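PDB 2YIK: endoglucanase from Clostridium thermocellum, which probably hydrolyses internal beta-1,4-glucosidic linkages of cellulose, as a family 9 glycoside hydrolase. Local coordinates for residues Y40-L44 / C509-Y513. Residues are numbered along the deposited sequence.
Sequences YAKAL and CAGLY
Tyr40 lays one face of its ring over Leu512 (both chi1 m): CB of Leu512 sits 4.1 Å from the centroid of the Tyr40 ring, 22° off the ring normal, a CH-pi contact. Both segments are alpha-helical, each spanning one i to i+4 turn: Leu44 N to Tyr40 O and Tyr513 N to Cys509 O both measure 3.0 Å. The axes run nearly antiparallel (signed crossing -158°) and approach to 8.2 Å. In register, CA of Tyr40 lies 5.3 Å from CA of Tyr513, and CA of Leu44 5.0 Å from CA of Cys509. At the latter end, with Cys509 (chi1 m) against Ala43, the backbones come close: Cys509 CB lies 3.6 Å from Leu44 CA, and Cys509 SG 3.6 Å from Ala43 CB. Leu44 (chi1 t, chi2 p) carries CD2 to 4.1 Å from Ala510 CB. At the other end Tyr513 (chi1 t) brings CE1 to 3.6 Å from Ala41 CB. The pair joins the first and last helices of the modelled chain, 40-47 and 499-516, antiparallel packing that belongs to the (alpha/alpha)6 barrel fold of glycoside hydrolase family 9; Met425 and Phe145 also touch it. Tyr40 OH hydrogen-bonds Asp426 and Arg422, outside the pair. The side-chain to side-chain contacts are apolar and no hydrogen bond joins the segments, so cohesion rests on van der Waals and CH-pi contact over 389 Å² of buried surface.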
ATOM      1  N   TYR A  40       7.452  17.786  -9.937  1.00 31.23           N
ATOM      2  CA  TYR A  40       6.829  16.488  -9.730  1.00 30.84           C
ATOM      3  C   TYR A  40       7.664  15.299 -10.178  1.00 31.44           C
ATOM      4  O   TYR A  40       7.465  14.189  -9.689  1.00 30.84           O
ATOM      5  CB  TYR A  40       5.453  16.467 -10.398  1.00 31.55           C
ATOM      6  CG  TYR A  40       4.643  17.697 -10.057  1.00 30.49           C
ATOM      7  CD1 TYR A  40       4.419  18.063  -8.724  1.00 30.25           C
ATOM      8  CD2 TYR A  40       4.167  18.543 -11.061  1.00 31.04           C
ATOM      9  CE1 TYR A  40       3.751  19.245  -8.404  1.00 29.93           C
ATOM     10  CE2 TYR A  40       3.497  19.726 -10.749  1.00 30.15           C
ATOM     11  CZ  TYR A  40       3.299  20.071  -9.425  1.00 29.51           C
ATOM     12  OH  TYR A  40       2.672  21.258  -9.141  1.00 29.52           O
ATOM     13  N   ALA A  41       8.596  15.523 -11.100  1.00 31.46           N
ATOM     14  CA  ALA A  41       9.464  14.440 -11.564  1.00 31.89           C
ATOM     15  C   ALA A  41      10.398  14.073 -10.422  1.00 31.23           C
ATOM     16  O   ALA A  41      10.627  12.899 -10.131  1.00 31.47           O
ATOM     17  CB  ALA A  41      10.276  14.880 -12.786  1.00 32.78           C
ATOM     18  N   LYS A  42      10.935  15.093  -9.767  1.00 30.72           N
ATOM     19  CA  LYS A  42      11.833  14.882  -8.645  1.00 29.32           C
ATOM     20  C   LYS A  42      11.052  14.327  -7.454  1.00 28.66           C
ATOM     21  O   LYS A  42      11.570  13.522  -6.679  1.00 27.70           O
ATOM     22  CB  LYS A  42      12.504  16.202  -8.260  1.00 31.21           C
ATOM     23  CG  LYS A  42      13.338  16.117  -6.996  1.00 33.67           C
ATOM     24  CD  LYS A  42      13.954  17.466  -6.613  1.00 35.63           C
ATOM     25  CE  LYS A  42      14.461  17.424  -5.171  1.00 37.42           C
ATOM     26  NZ  LYS A  42      15.211  18.654  -4.786  1.00 37.74           N
ATOM     27  N   ALA A  43       9.804  14.760  -7.306  1.00 26.83           N
ATOM     28  CA  ALA A  43       8.971  14.289  -6.201  1.00 26.49           C
ATOM     29  C   ALA A  43       8.737  12.788  -6.356  1.00 25.73           C
ATOM     30  O   ALA A  43       8.807  12.029  -5.388  1.00 26.02           O
ATOM     31  CB  ALA A  43       7.647  15.037  -6.192  1.00 26.00           C
ATOM     32  N   LEU A  44       8.465  12.364  -7.586  1.00 26.56           N
ATOM     33  CA  LEU A  44       8.246  10.950  -7.879  1.00 27.46           C
ATOM     34  C   LEU A  44       9.519  10.180  -7.544  1.00 27.92           C
ATOM     35  O   LEU A  44       9.489   9.169  -6.838  1.00 26.71           O
ATOM     36  CB  LEU A  44       7.904  10.756  -9.363  1.00 26.60           C
ATOM     37  CG  LEU A  44       7.818   9.300  -9.835  1.00 28.05           C
ATOM     38  CD1 LEU A  44       6.751   8.571  -9.024  1.00 27.57           C
ATOM     39  CD2 LEU A  44       7.486   9.238 -11.323  1.00 24.82           C
ATOM     40  N   CYS A 509       2.406  11.718  -7.575  1.00 23.62           N
ATOM     41  CA  CYS A 509       3.527  12.428  -8.182  1.00 24.20           C
ATOM     42  C   CYS A 509       3.591  12.107  -9.666  1.00 24.86           C
ATOM     43  O   CYS A 509       3.734  13.011 -10.492  1.00 24.84           O
ATOM     44  CB  CYS A 509       4.843  12.021  -7.523  1.00 25.52           C
ATOM     45  SG  CYS A 509       5.049  12.606  -5.816  1.00 25.93           S
ATOM     46  N   ALA A 510       3.479  10.819  -9.999  1.00 25.11           N
ATOM     47  CA  ALA A 510       3.514  10.379 -11.390  1.00 25.85           C
ATOM     48  C   ALA A 510       2.352  10.984 -12.163  1.00 26.15           C
ATOM     49  O   ALA A 510       2.521  11.447 -13.291  1.00 26.73           O
ATOM     50  CB  ALA A 510       3.449   8.853 -11.471  1.00 23.50           C
ATOM     51  N   GLY A 511       1.171  10.960 -11.548  1.00 25.34           N
ATOM     52  CA  GLY A 511      -0.016  11.501 -12.186  1.00 24.46           C
ATOM     53  C   GLY A 511       0.090  12.994 -12.444  1.00 24.91           C
ATOM     54  O   GLY A 511      -0.372  13.484 -13.477  1.00 24.93           O
ATOM     55  N   LEU A 512       0.680  13.721 -11.501  1.00 24.20           N
ATOM     56  CA  LEU A 512       0.853  15.165 -11.650  1.00 26.52           C
ATOM     57  C   LEU A 512       1.866  15.456 -12.747  1.00 27.11           C
ATOM     58  O   LEU A 512       1.728  16.423 -13.496  1.00 28.30           O
ATOM     59  CB  LEU A 512       1.317  15.791 -10.328  1.00 23.02           C
ATOM     60  CG  LEU A 512       0.205  15.910  -9.284  1.00 24.61           C
ATOM     61  CD1 LEU A 512       0.801  16.157  -7.911  1.00 24.26           C
ATOM     62  CD2 LEU A 512      -0.750  17.025  -9.685  1.00 22.63           C
ATOM     63  N   TYR A 513       2.891  14.618 -12.840  1.00 27.90           N
ATOM     64  CA  TYR A 513       3.899  14.812 -13.868  1.00 30.00           C
ATOM     65  C   TYR A 513       3.253  14.565 -15.226  1.00 29.72           C
ATOM     66  O   TYR A 513       3.574  15.220 -16.220  1.00 30.04           O
ATOM     67  CB  TYR A 513       5.064  13.843 -13.680  1.00 30.93           C
ATOM     68  CG  TYR A 513       6.163  14.094 -14.679  1.00 33.67           C
ATOM     69  CD1 TYR A 513       6.989  15.215 -14.568  1.00 33.98           C
ATOM     70  CD2 TYR A 513       6.339  13.248 -15.773  1.00 33.65           C
ATOM     71  CE1 TYR A 513       7.968  15.489 -15.530  1.00 34.56           C
ATOM     72  CE2 TYR A 513       7.306  13.513 -16.737  1.00 35.77           C
ATOM     73  CZ  TYR A 513       8.116  14.634 -16.610  1.00 34.86           C
ATOM     74  OH  TYR A 513       9.072  14.887 -17.567  1.00 37.29           O
TER